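Local coordinates for putative diflavin flavoprotein A 3 (Synechocystis sp., PDB 6H0C) that probably passes electrons from NADH to oxygen, reducing it to water, the piece here being the flavodiiron core of a longer modular flavoprotein, at residues G65-I68 with Q69-L73; I104-N108 with P109-N113; K116-D120 with A121-N125; T288-A292 with E293-A297; H320-T323 with P324-T327. All blocks are in the same frame, centred on the assembly; numbering follows the deposited sequence.

Contact 1 of 5, residues G65-I68 with Q69-L73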
loop_
_atom_site.group_PDB
_atom_site.type_symbol
_atom_site.label_atom_id
_atom_site.label_comp_id
_atom_site.label_asym_id
_atom_site.label_seq_id
_atom_site.Cartn_x
_atom_site.Cartn_y
_atom_site.Cartn_z
ATOM N N GLY A 65 6.942 24.235 -1.820
ATOM C CA GLY A 65 7.467 25.487 -1.313
ATOM C C GLY A 65 8.892 25.322 -0.841
ATOM O O GLY A 65 9.749 26.145 -1.143
ATOM N N THR A 66 9.146 24.242 -0.114
ATOM C CA THR A 66 10.479 23.956 0.400
ATOM C C THR A 66 11.459 23.554 -0.697
ATOM O O THR A 66 12.589 24.039 -0.753
ATOM C CB THR A 66 10.430 22.841 1.440
ATOM O OG1 THR A 66 9.711 23.304 2.584
ATOM C CG2 THR A 66 11.829 22.454 1.856
ATOM N N LEU A 67 11.017 22.658 -1.567
ATOM C CA LEU A 67 11.863 22.151 -2.638
ATOM C C LEU A 67 12.400 23.270 -3.529
ATOM O O LEU A 67 13.591 23.317 -3.822
ATOM C CB LEU A 67 11.089 21.138 -3.481
ATOM C CG LEU A 67 11.893 20.425 -4.567
ATOM C CD1 LEU A 67 13.111 19.731 -3.949
ATOM C CD2 LEU A 67 11.009 19.428 -5.331
ATOM N N ILE A 68 11.515 24.171 -3.941
ATOM C CA ILE A 68 11.877 25.273 -4.829
ATOM C C ILE A 68 13.000 26.152 -4.272
ATOM O O ILE A 68 13.698 26.841 -5.018
ATOM C CB ILE A 68 10.649 26.146 -5.121
ATOM C CG1 ILE A 68 9.632 25.343 -5.930
ATOM C CG2 ILE A 68 11.038 27.393 -5.881
ATOM C CD1 ILE A 68 8.287 25.997 -6.026
ATOM N N GLN A 69 13.189 26.116 -2.960
ATOM C CA GLN A 69 14.236 26.910 -2.346
ATOM C C GLN A 69 15.564 26.187 -2.411
ATOM O O GLN A 69 16.613 26.789 -2.210
ATOM C CB GLN A 69 13.868 27.243 -0.906
ATOM C CG GLN A 69 12.584 28.060 -0.810
ATOM C CD GLN A 69 12.257 28.488 0.605
ATOM O OE1 GLN A 69 13.134 28.544 1.468
ATOM N NE2 GLN A 69 10.986 28.790 0.852
ATOM N N ARG A 70 15.515 24.896 -2.718
ATOM C CA ARG A 70 16.714 24.066 -2.757
ATOM C C ARG A 70 17.109 23.652 -4.172
ATOM O O ARG A 70 18.206 23.137 -4.386
ATOM C CB ARG A 70 16.514 22.805 -1.917
ATOM C CG ARG A 70 16.275 23.058 -0.456
ATOM C CD ARG A 70 17.467 23.762 0.156
ATOM N NE ARG A 70 17.486 23.613 1.608
ATOM C CZ ARG A 70 18.238 22.730 2.254
ATOM N NH1 ARG A 70 18.190 22.661 3.573
ATOM N NH2 ARG A 70 19.042 21.921 1.579
ATOM N N LEU A 71 16.209 23.864 -5.131
ATOM C CA LEU A 71 16.370 23.300 -6.468
ATOM C C LEU A 71 15.565 24.046 -7.520
ATOM O O LEU A 71 14.371 24.294 -7.340
ATOM C CB LEU A 71 15.954 21.819 -6.473
ATOM C CG LEU A 71 15.818 21.102 -7.824
ATOM C CD1 LEU A 71 17.187 20.798 -8.433
ATOM C CD2 LEU A 71 14.986 19.828 -7.695
ATOM N N ASP A 72 16.220 24.392 -8.624
ATOM C CA ASP A 72 15.519 24.888 -9.801
ATOM C C ASP A 72 14.773 23.729 -10.443
ATOM O O ASP A 72 15.391 22.845 -11.039
ATOM C CB ASP A 72 16.498 25.512 -10.796
ATOM C CG ASP A 72 15.804 26.166 -11.978
ATOM O OD1 ASP A 72 14.684 25.753 -12.350
ATOM O OD2 ASP A 72 16.390 27.110 -12.542
ATOM N N LEU A 73 13.449 23.739 -10.335
ATOM C CA LEU A 73 12.650 22.629 -10.836
ATOM C C LEU A 73 12.808 22.453 -12.340
ATOM O O LEU A 73 12.480 21.403 -12.883
ATOM C CB LEU A 73 11.171 22.812 -10.485
ATOM C CG LEU A 73 10.785 22.443 -9.053
ATOM C CD1 LEU A 73 11.438 21.132 -8.656
ATOM C CD2 LEU A 73 11.192 23.546 -8.114
#
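Leu-67, Ile-68, Leu-71 and Leu-73 supply the apolar part of this helix end. The side chains of Leu-67 and Leu-71 run side by side in the same sense, CD1 of Leu-67 lying 4.2 Å from CD2 of Leu-71. With CG turned opposite its backbone N (chi1 -175°), Leu-67 also reaches Leu-73: Leu-67 CD2 is 3.8 Å from Leu-73 CD1. Leu-73, brought back under the helix by the turn, crosses Ile-68 at about a right angle. There Ile-68 CG1 and Leu-73 CD2 are 3.2 Å apart, less than a normal carbon contact, a distance that may be partly a matter of model error.

Backbone bonds come next. Gln-69 N donates to Thr-66 O at 3.1 Å, and Arg-70 N to Leu-67 O at 2.7 Å. Both span three residues and meet the carbonyls from well above their planes, the kind of bond seen where a helix tightens toward its C-terminal end.

The third kind is aliphatic on polar: Gln-69 CG rests 3.4 Å from Gly-65 O. Helix 60-70 links strands 49-52 and 78-80 in a beta-alpha-beta unit of the metallo-hydrolase domain. Leu-67 and Leu-71 face Leu-51 and Ile-49 of the first strand, while Ile-68 touches Leu-98 of helix 86-98. The chemistry thus implies a division of labour: Leu-67 and Leu-73 are the buried pair, Ile-68 and Leu-71 lie at the margin, and Gln-69 and Arg-70 suit the exposed surface.

Contact 2 of 5, residues I104-N108 with P109-N113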
loop_
_atom_site.group_PDB
_atom_site.type_symbol
_atom_site.label_atom_id
_atom_site.label_comp_id
_atom_site.label_asym_id
_atom_site.label_seq_id
_atom_site.Cartn_x
_atom_site.Cartn_y
_atom_site.Cartn_z
ATOM N N ILE A 104 8.524 11.085 -16.155
ATOM C CA ILE A 104 8.035 10.234 -15.082
ATOM C C ILE A 104 8.601 8.819 -15.218
ATOM O O ILE A 104 8.561 8.218 -16.292
ATOM C CB ILE A 104 6.500 10.171 -15.065
ATOM C CG1 ILE A 104 5.917 11.552 -14.745
ATOM C CG2 ILE A 104 6.027 9.124 -14.052
ATOM C CD1 ILE A 104 4.605 11.858 -15.455
ATOM N N ILE A 105 9.134 8.302 -14.118
ATOM C CA ILE A 105 9.666 6.947 -14.061
ATOM C C ILE A 105 8.819 6.092 -13.116
ATOM O O ILE A 105 8.663 6.436 -11.936
ATOM C CB ILE A 105 11.128 6.938 -13.566
ATOM C CG1 ILE A 105 11.995 7.846 -14.436
ATOM C CG2 ILE A 105 11.663 5.517 -13.516
ATOM C CD1 ILE A 105 12.023 7.441 -15.894
ATOM N N CYS A 106 8.281 4.981 -13.613
ATOM C CA CYS A 106 7.411 4.149 -12.781
ATOM C C CYS A 106 7.157 2.764 -13.380
ATOM O O CYS A 106 7.585 2.467 -14.490
ATOM C CB CYS A 106 6.077 4.867 -12.545
ATOM S SG CYS A 106 5.074 5.082 -14.041
ATOM N N SER A 107 6.449 1.922 -12.640
ATOM C CA SER A 107 6.133 0.586 -13.118
ATOM C C SER A 107 4.996 0.630 -14.131
ATOM O O SER A 107 4.342 1.659 -14.322
ATOM C CB SER A 107 5.749 -0.325 -11.957
ATOM O OG SER A 107 4.417 -0.058 -11.555
ATOM N N ASN A 108 4.755 -0.499 -14.779
ATOM C CA ASN A 108 3.717 -0.551 -15.791
ATOM C C ASN A 108 2.315 -0.376 -15.210
ATOM O O ASN A 108 1.514 0.389 -15.758
ATOM C CB ASN A 108 3.797 -1.856 -16.571
ATOM C CG ASN A 108 2.880 -1.858 -17.759
ATOM O OD1 ASN A 108 3.155 -1.198 -18.757
ATOM N ND2 ASN A 108 1.768 -2.578 -17.656
ATOM N N PRO A 109 2.005 -1.084 -14.102
ATOM C CA PRO A 109 0.694 -0.858 -13.475
ATOM C C PRO A 109 0.524 0.595 -13.003
ATOM O O PRO A 109 -0.570 1.153 -13.129
ATOM C CB PRO A 109 0.693 -1.838 -12.290
ATOM C CG PRO A 109 1.658 -2.912 -12.696
ATOM C CD PRO A 109 2.740 -2.187 -13.459
ATOM N N ALA A 110 1.595 1.201 -12.485
ATOM C CA ALA A 110 1.550 2.593 -12.051
ATOM C C ALA A 110 1.289 3.518 -13.237
ATOM O O ALA A 110 0.525 4.474 -13.132
ATOM C CB ALA A 110 2.849 2.981 -11.338
ATOM N N ALA A 111 1.926 3.229 -14.367
ATOM C CA ALA A 111 1.731 4.020 -15.576
ATOM C C ALA A 111 0.269 3.989 -16.024
ATOM O O ALA A 111 -0.310 5.026 -16.363
ATOM C CB ALA A 111 2.638 3.519 -16.690
ATOM N N GLN A 112 -0.325 2.796 -16.023
ATOM C CA GLN A 112 -1.734 2.644 -16.376
ATOM C C GLN A 112 -2.629 3.438 -15.429
ATOM O O GLN A 112 -3.558 4.123 -15.859
ATOM C CB GLN A 112 -2.127 1.170 -16.360
ATOM C CG GLN A 112 -1.419 0.350 -17.409
ATOM C CD GLN A 112 -1.496 -1.134 -17.143
ATOM O OE1 GLN A 112 -1.971 -1.567 -16.095
ATOM N NE2 GLN A 112 -1.016 -1.926 -18.093
ATOM N N ASN A 113 -2.333 3.343 -14.134
ATOM C CA ASN A 113 -3.049 4.095 -13.108
ATOM C C ASN A 113 -2.951 5.609 -13.351
ATOM O O ASN A 113 -3.965 6.321 -13.435
ATOM C CB ASN A 113 -2.493 3.720 -11.727
ATOM C CG ASN A 113 -3.357 4.219 -10.587
ATOM O OD1 ASN A 113 -4.467 4.716 -10.801
ATOM N ND2 ASN A 113 -2.855 4.078 -9.361
#
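The side-chain amides of Asn-108 and Gln-112 do not stack face on face: their planes stand 76° apart, and the amide nitrogen of Asn-108 approaches the Gln-112 amide, whose orientation is uncertain. The puckered ring of Pro-109 packs instead against the start of the Asn-108 side chain, its CD 3.3 Å from Asn-108 CB and equally near Ser-107 OG.

The motif is a helix N-cap at the junction of strand 103-106 and helix 108-117, inside a beta-alpha-beta unit of the metallo-hydrolase domain that ends in strand 127-129. Ser-107 is the cap residue. Its OG sits between its own N and carbonyl carbon (chi1 78°) and from there accepts the N-H of Ala-110 at 3.2 Å. The same hydroxyl has its stronger partner in Gly-156 O, so a small residue able to both give and take suits this buried place. Pro-109 fits the first turn, where a backbone N-H is not required by the helix ladder.

That ladder begins with Ala-111 N on Ser-107 O at 2.9 Å and continues with Gln-112 N on Asn-108 O at 3.0 Å. Alanines let the helix lie close to the strand end, Cys-106 CB being 3.9 Å from Ala-110 CB. The thiol swings to the next alanine, with Cys-106 SG 3.9 Å from Ala-111 CB.

Contact 3 of 5, residues K116-D120 with A121-N125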
loop_
_atom_site.group_PDB
_atom_site.type_symbol
_atom_site.label_atom_id
_atom_site.label_comp_id
_atom_site.label_asym_id
_atom_site.label_seq_id
_atom_site.Cartn_x
_atom_site.Cartn_y
_atom_site.Cartn_z
ATOM N N LYS A 116 -4.949 7.197 -16.191
ATOM C CA LYS A 116 -6.331 7.480 -15.825
ATOM C C LYS A 116 -6.375 8.675 -14.875
ATOM O O LYS A 116 -7.082 9.638 -15.140
ATOM C CB LYS A 116 -7.002 6.252 -15.199
ATOM C CG LYS A 116 -7.138 5.080 -16.174
ATOM C CD LYS A 116 -8.030 3.970 -15.631
ATOM C CE LYS A 116 -7.441 3.320 -14.385
ATOM N NZ LYS A 116 -6.255 2.462 -14.683
ATOM N N LEU A 117 -5.592 8.623 -13.796
ATOM C CA LEU A 117 -5.581 9.681 -12.779
ATOM C C LEU A 117 -5.329 11.082 -13.329
ATOM O O LEU A 117 -5.889 12.051 -12.830
ATOM C CB LEU A 117 -4.529 9.380 -11.716
ATOM C CG LEU A 117 -4.821 8.194 -10.803
ATOM C CD1 LEU A 117 -3.713 8.009 -9.771
ATOM C CD2 LEU A 117 -6.156 8.410 -10.127
ATOM N N LEU A 118 -4.478 11.194 -14.340
ATOM C CA LEU A 118 -4.149 12.496 -14.914
ATOM C C LEU A 118 -4.825 12.712 -16.257
ATOM O O LEU A 118 -4.447 13.618 -17.008
ATOM C CB LEU A 118 -2.638 12.646 -15.084
ATOM C CG LEU A 118 -1.846 12.810 -13.796
ATOM C CD1 LEU A 118 -0.379 12.946 -14.130
ATOM C CD2 LEU A 118 -2.350 14.018 -13.014
ATOM N N ALA A 119 -5.811 11.868 -16.554
ATOM C CA ALA A 119 -6.513 11.895 -17.838
ATOM C C ALA A 119 -6.934 13.307 -18.249
ATOM O O ALA A 119 -6.639 13.754 -19.363
ATOM C CB ALA A 119 -7.732 10.985 -17.788
ATOM N N ASP A 120 -7.610 14.005 -17.340
ATOM C CA ASP A 120 -8.154 15.327 -17.635
ATOM C C ASP A 120 -7.229 16.451 -17.198
ATOM O O ASP A 120 -7.559 17.623 -17.353
ATOM C CB ASP A 120 -9.517 15.511 -16.965
ATOM C CG ASP A 120 -10.600 14.679 -17.611
ATOM O OD1 ASP A 120 -10.422 14.276 -18.782
ATOM O OD2 ASP A 120 -11.630 14.431 -16.946
ATOM N N ALA A 121 -6.077 16.106 -16.641
ATOM C CA ALA A 121 -5.122 17.138 -16.270
ATOM C C ALA A 121 -4.420 17.612 -17.532
ATOM O O ALA A 121 -4.470 16.944 -18.570
ATOM C CB ALA A 121 -4.122 16.622 -15.248
ATOM N N GLU A 122 -3.771 18.763 -17.453
ATOM C CA GLU A 122 -3.099 19.290 -18.622
ATOM C C GLU A 122 -1.711 18.667 -18.773
ATOM O O GLU A 122 -1.249 18.461 -19.891
ATOM C CB GLU A 122 -3.011 20.817 -18.551
ATOM C CG GLU A 122 -4.374 21.504 -18.501
ATOM C CD GLU A 122 -4.343 22.938 -19.018
ATOM O OE1 GLU A 122 -3.252 23.420 -19.397
ATOM O OE2 GLU A 122 -5.417 23.580 -19.054
ATOM N N VAL A 123 -1.068 18.342 -17.653
ATOM C CA VAL A 123 0.287 17.781 -17.667
ATOM C C VAL A 123 0.419 16.643 -18.671
ATOM O O VAL A 123 -0.412 15.733 -18.718
ATOM C CB VAL A 123 0.735 17.259 -16.263
ATOM C CG1 VAL A 123 0.958 18.412 -15.300
ATOM C CG2 VAL A 123 -0.267 16.264 -15.689
ATOM N N ASN A 124 1.465 16.708 -19.484
ATOM C CA ASN A 124 1.722 15.660 -20.450
ATOM C C ASN A 124 3.206 15.327 -20.497
ATOM O O ASN A 124 3.778 15.150 -21.574
ATOM C CB ASN A 124 1.216 16.073 -21.836
ATOM C CG ASN A 124 0.705 14.889 -22.654
ATOM O OD1 ASN A 124 0.548 13.778 -22.141
ATOM N ND2 ASN A 124 0.434 15.132 -23.929
ATOM N N ASN A 125 3.830 15.274 -19.322
ATOM C CA ASN A 125 5.196 14.785 -19.212
ATOM C C ASN A 125 5.240 13.358 -19.700
ATOM O O ASN A 125 4.308 12.590 -19.450
ATOM C CB ASN A 125 5.705 14.849 -17.773
ATOM C CG ASN A 125 5.736 16.248 -17.232
ATOM O OD1 ASN A 125 4.698 16.892 -17.093
ATOM N ND2 ASN A 125 6.925 16.727 -16.908
#
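Leu-118 and Val-123 lean across each other at a slant, the forked end of the leucine set against one methyl of the valine. Leu-118 CD1 is 3.7 Å from Val-123 CG2, and the other branch, Leu-118 CD2, is 4.1 Å from the same methyl, so CG2 lies against both tips of the fork. That methyl occupies the place between the backbone N and the carbonyl carbon of Val-123, with CG1 turned opposite the carbonyl carbon (chi1 -70°). Leu-118 CD2 also meets Ala-121 CB at 3.9 Å, so the single methyl of alanine adds to the apolar patch.

What brings these residues together is a type I beta turn from Leu-118 to Ala-121, directly after helix 108-117 has ended. Leu-118 is the first residue to leave helical backbone angles, and the turn starts the loop that leads to strand 127-129 of the metallo-hydrolase domain. Ala-121 N donates to Leu-118 O at 3.0 Å. The bond is bent (141° at the hydrogen), and the donor sits well above the carbonyl plane, in keeping with the sharp reversal of the chain.

Asp-120, the third residue of the turn, directs its CB away from the second half of the loop, which suits a charged residue at the surface. On the inner side the patch rests on helix 86-98, Leu-118 touching the chain of Lys-93 and Val-123 that of Leu-96.

Contact 4 of 5, residues T288-A292 with E293-A297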
loop_
_atom_site.group_PDB
_atom_site.type_symbol
_atom_site.label_atom_id
_atom_site.label_comp_id
_atom_site.label_asym_id
_atom_site.label_seq_id
_atom_site.Cartn_x
_atom_site.Cartn_y
_atom_site.Cartn_z
ATOM N N THR A 288 -5.617 -13.316 2.588
ATOM C CA THR A 288 -5.130 -13.102 1.238
ATOM C C THR A 288 -5.999 -12.022 0.618
ATOM O O THR A 288 -7.119 -12.270 0.176
ATOM C CB THR A 288 -5.184 -14.385 0.389
ATOM O OG1 THR A 288 -4.240 -15.333 0.899
ATOM C CG2 THR A 288 -4.854 -14.082 -1.065
ATOM N N ALA A 289 -5.489 -10.801 0.629
ATOM C CA ALA A 289 -6.184 -9.700 0.000
ATOM C C ALA A 289 -6.190 -9.871 -1.521
ATOM O O ALA A 289 -5.206 -10.304 -2.115
ATOM C CB ALA A 289 -5.536 -8.383 0.389
ATOM N N ILE A 290 -7.312 -9.529 -2.140
ATOM C CA ILE A 290 -7.441 -9.534 -3.586
ATOM C C ILE A 290 -8.006 -8.195 -4.046
ATOM O O ILE A 290 -9.104 -7.796 -3.632
ATOM C CB ILE A 290 -8.365 -10.655 -4.068
ATOM C CG1 ILE A 290 -7.811 -12.020 -3.659
ATOM C CG2 ILE A 290 -8.588 -10.546 -5.574
ATOM C CD1 ILE A 290 -6.669 -12.477 -4.512
ATOM N N ASN A 291 -7.239 -7.496 -4.876
ATOM C CA ASN A 291 -7.696 -6.277 -5.528
ATOM C C ASN A 291 -8.401 -6.688 -6.819
ATOM O O ASN A 291 -7.754 -7.099 -7.783
ATOM C CB ASN A 291 -6.506 -5.338 -5.792
ATOM C CG ASN A 291 -6.904 -4.033 -6.471
ATOM O OD1 ASN A 291 -7.953 -3.935 -7.101
ATOM N ND2 ASN A 291 -6.042 -3.027 -6.361
ATOM N N ALA A 292 -9.730 -6.608 -6.820
ATOM C CA ALA A 292 -10.525 -7.074 -7.953
ATOM C C ALA A 292 -10.134 -6.347 -9.237
ATOM O O ALA A 292 -10.146 -6.919 -10.328
ATOM C CB ALA A 292 -12.010 -6.886 -7.664
ATOM N N GLU A 293 -9.768 -5.083 -9.090
ATOM C CA GLU A 293 -9.429 -4.239 -10.228
ATOM C C GLU A 293 -8.179 -4.720 -10.964
ATOM O O GLU A 293 -8.097 -4.623 -12.181
ATOM C CB GLU A 293 -9.224 -2.809 -9.743
ATOM C CG GLU A 293 -9.434 -1.756 -10.776
ATOM C CD GLU A 293 -9.453 -0.382 -10.158
ATOM O OE1 GLU A 293 -8.457 -0.015 -9.506
ATOM O OE2 GLU A 293 -10.470 0.323 -10.304
ATOM N N THR A 294 -7.203 -5.235 -10.222
ATOM C CA THR A 294 -5.904 -5.527 -10.811
ATOM C C THR A 294 -5.579 -7.014 -10.789
ATOM O O THR A 294 -4.635 -7.455 -11.434
ATOM C CB THR A 294 -4.782 -4.762 -10.087
ATOM O OG1 THR A 294 -4.712 -5.205 -8.730
ATOM C CG2 THR A 294 -5.048 -3.259 -10.119
ATOM N N SER A 295 -6.367 -7.785 -10.054
ATOM C CA SER A 295 -6.148 -9.219 -9.951
ATOM C C SER A 295 -6.584 -9.937 -11.225
ATOM O O SER A 295 -7.439 -9.448 -11.967
ATOM C CB SER A 295 -6.902 -9.776 -8.747
ATOM O OG SER A 295 -6.560 -11.126 -8.515
ATOM N N ASN A 296 -5.988 -11.097 -11.483
ATOM C CA ASN A 296 -6.436 -11.949 -12.581
ATOM C C ASN A 296 -7.283 -13.106 -12.061
ATOM O O ASN A 296 -7.377 -13.324 -10.850
ATOM C CB ASN A 296 -5.246 -12.491 -13.372
ATOM C CG ASN A 296 -4.293 -13.296 -12.508
ATOM O OD1 ASN A 296 -4.567 -14.444 -12.160
ATOM N ND2 ASN A 296 -3.169 -12.690 -12.147
ATOM N N ALA A 297 -7.886 -13.851 -12.980
ATOM C CA ALA A 297 -8.798 -14.929 -12.624
ATOM C C ALA A 297 -8.119 -16.060 -11.849
ATOM O O ALA A 297 -8.687 -16.603 -10.901
ATOM C CB ALA A 297 -9.460 -15.482 -13.875
HETATM O O HOH W 1 -6.666 -0.560 -7.477
#
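As strand 286-291 ends, the backbone curls round the carbonyl of Asn-291, which takes two N-H groups: Thr-294 N at 3.1 Å from Asn-291 O, arriving from above the carbonyl plane, and Ser-295 N at 2.7 Å from the same oxygen, arriving almost end-on. The Asn-291 side chain backs this turn. With CG opposite its backbone N (chi1 -180°), it folds over the chain that follows, and OD1 accepts a weak bond from Glu-293 N at 2.9 Å; another weak one comes from Thr-294 N. Asparagine suits the place because its amide can also give: ND2 bonds to Pro-152 O, in the metallo-hydrolase part, and to water 1, with 2.8 Å between Asn-291 ND2 and the water oxygen. This water in turn donates to Glu-293 OE1, tying the carboxylate to the amide alongside it. Thr-294 OG1 lies 3.4 Å from Asn-291 CG without bonding to the amide. Deeper in, Ile-290 CG2 packs on Ser-295 OG at 3.6 Å, next to Ile-300 of helix 297-306. The arrangement is an Asx turn, though with weak bonds, in the strand-to-helix loop of the flavodoxin-like fold.

Contact 5 of 5, residues H320-T323 with P324-T327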
loop_
_atom_site.group_PDB
_atom_site.type_symbol
_atom_site.label_atom_id
_atom_site.label_comp_id
_atom_site.label_asym_id
_atom_site.label_seq_id
_atom_site.Cartn_x
_atom_site.Cartn_y
_atom_site.Cartn_z
ATOM N N HIS A 320 -24.651 0.269 -9.369
ATOM C CA HIS A 320 -24.135 -1.082 -9.558
ATOM C C HIS A 320 -22.757 -1.265 -8.956
ATOM O O HIS A 320 -22.020 -0.297 -8.748
ATOM C CB HIS A 320 -24.069 -1.439 -11.045
ATOM C CG HIS A 320 -25.402 -1.451 -11.727
ATOM N ND1 HIS A 320 -25.862 -0.393 -12.484
ATOM C CD2 HIS A 320 -26.374 -2.395 -11.770
ATOM C CE1 HIS A 320 -27.057 -0.685 -12.964
ATOM N NE2 HIS A 320 -27.392 -1.893 -12.544
ATOM N N ALA A 321 -22.417 -2.519 -8.679
ATOM C CA ALA A 321 -21.049 -2.866 -8.338
ATOM C C ALA A 321 -20.138 -2.544 -9.530
ATOM O O ALA A 321 -20.572 -2.588 -10.685
ATOM C CB ALA A 321 -20.948 -4.337 -7.963
ATOM N N PRO A 322 -18.878 -2.198 -9.249
ATOM C CA PRO A 322 -17.887 -2.067 -10.317
ATOM C C PRO A 322 -17.749 -3.380 -11.071
ATOM O O PRO A 322 -17.875 -4.450 -10.462
ATOM C CB PRO A 322 -16.595 -1.731 -9.565
ATOM C CG PRO A 322 -17.062 -1.157 -8.264
ATOM C CD PRO A 322 -18.305 -1.920 -7.925
ATOM N N THR A 323 -17.489 -3.300 -12.369
ATOM C CA THR A 323 -17.350 -4.488 -13.191
ATOM C C THR A 323 -16.401 -5.543 -12.610
ATOM O O THR A 323 -16.713 -6.729 -12.648
ATOM C CB THR A 323 -16.885 -4.114 -14.589
ATOM O OG1 THR A 323 -17.907 -3.336 -15.215
ATOM C CG2 THR A 323 -16.636 -5.360 -15.412
ATOM N N PRO A 324 -15.251 -5.125 -12.056
ATOM C CA PRO A 324 -14.340 -6.132 -11.483
ATOM C C PRO A 324 -14.930 -6.911 -10.301
ATOM O O PRO A 324 -14.558 -8.069 -10.083
ATOM C CB PRO A 324 -13.143 -5.295 -11.033
ATOM C CG PRO A 324 -13.191 -4.081 -11.944
ATOM C CD PRO A 324 -14.647 -3.782 -12.063
ATOM N N ILE A 325 -15.823 -6.285 -9.541
ATOM C CA ILE A 325 -16.521 -6.989 -8.468
ATOM C C ILE A 325 -17.509 -7.997 -9.059
ATOM O O ILE A 325 -17.638 -9.110 -8.549
ATOM C CB ILE A 325 -17.278 -6.021 -7.534
ATOM C CG1 ILE A 325 -16.302 -5.268 -6.617
ATOM C CG2 ILE A 325 -18.326 -6.769 -6.718
ATOM C CD1 ILE A 325 -15.589 -6.141 -5.594
ATOM N N GLN A 326 -18.199 -7.616 -10.136
ATOM C CA GLN A 326 -19.139 -8.528 -10.795
ATOM C C GLN A 326 -18.443 -9.775 -11.356
ATOM O O GLN A 326 -18.921 -10.897 -11.170
ATOM C CB GLN A 326 -19.904 -7.809 -11.910
ATOM C CG GLN A 326 -20.765 -6.650 -11.413
ATOM C CD GLN A 326 -21.494 -5.927 -12.540
ATOM O OE1 GLN A 326 -21.882 -6.536 -13.537
ATOM N NE2 GLN A 326 -21.679 -4.618 -12.384
ATOM N N THR A 327 -17.313 -9.589 -12.032
ATOM C CA THR A 327 -16.601 -10.733 -12.583
ATOM C C THR A 327 -15.976 -11.587 -11.467
ATOM O O THR A 327 -16.019 -12.815 -11.549
ATOM C CB THR A 327 -15.516 -10.303 -13.592
ATOM O OG1 THR A 327 -14.568 -9.460 -12.942
ATOM C CG2 THR A 327 -16.152 -9.547 -14.754
#
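Pro-322 takes the N-cap position of helix 323-335 in the flavodoxin-like domain, and its carbonyl receives the first helical N-H groups. Gln-326 N donates to Pro-322 O at 3.2 Å, in the carbonyl plane, while Ile-325 N makes a weaker, bent bond to the same oxygen. The ladder continues with Thr-327 N on Thr-323 O at 3.0 Å, a nearly straight bond.

The distinctive feature is Gln-326, whose side chain turns back on the incoming loop. CG stands opposite the carbonyl carbon (chi1 -62°) and the chain is extended beyond it, which carries the amide past the helix start. Its NE2 donates to Ala-321 O at 2.9 Å. Ala-321 O lies close to the plane of the glutamine amide, whereas the donor sits above the plane of the carbonyl. A long amide is suited to satisfying a backbone oxygen that precedes the helix.

Apolar contacts complete the joint. Ala-321 CB meets Ile-325 CG2 at 3.8 Å, and Pro-322 CD lies 4.1 Å from Ile-325 CG1, the two side chains running alongside. The buried Ala-321 and Ile-325 face helix 353-364, at Met-357 and Leu-358 respectively. Pro-324 lacks an N-H to donate, which costs nothing in the first turn; its CD crowds Thr-323 CB at 3.4 Å. The arrangement is the N-terminal end of a helix that follows strand 309-313, the beta-to-alpha connection on which a flavodoxin-like fold is built.

The five contacts follow one another along the chain and split between two domains. Contacts 1, 2 and 3 belong to the metallo-hydrolase part: contact 1 closes helix 60-70, contact 2 opens helix 108-117 and contact 3 follows its end. Contacts 2 and 3, with centres about 13 Å apart, share that helix and touch where Ile-104 packs on Asn-125. Contacts 4 and 5 belong to the flavodoxin-like part, with centres about 12 Å apart, and touch as Ala-292 meets Pro-324 and Ile-325. Contact 1 lies far from them, about 39 Å from contact 4 between centres. All sit at helix or strand ends, where the chain changes direction in both halves of the flavodiiron core.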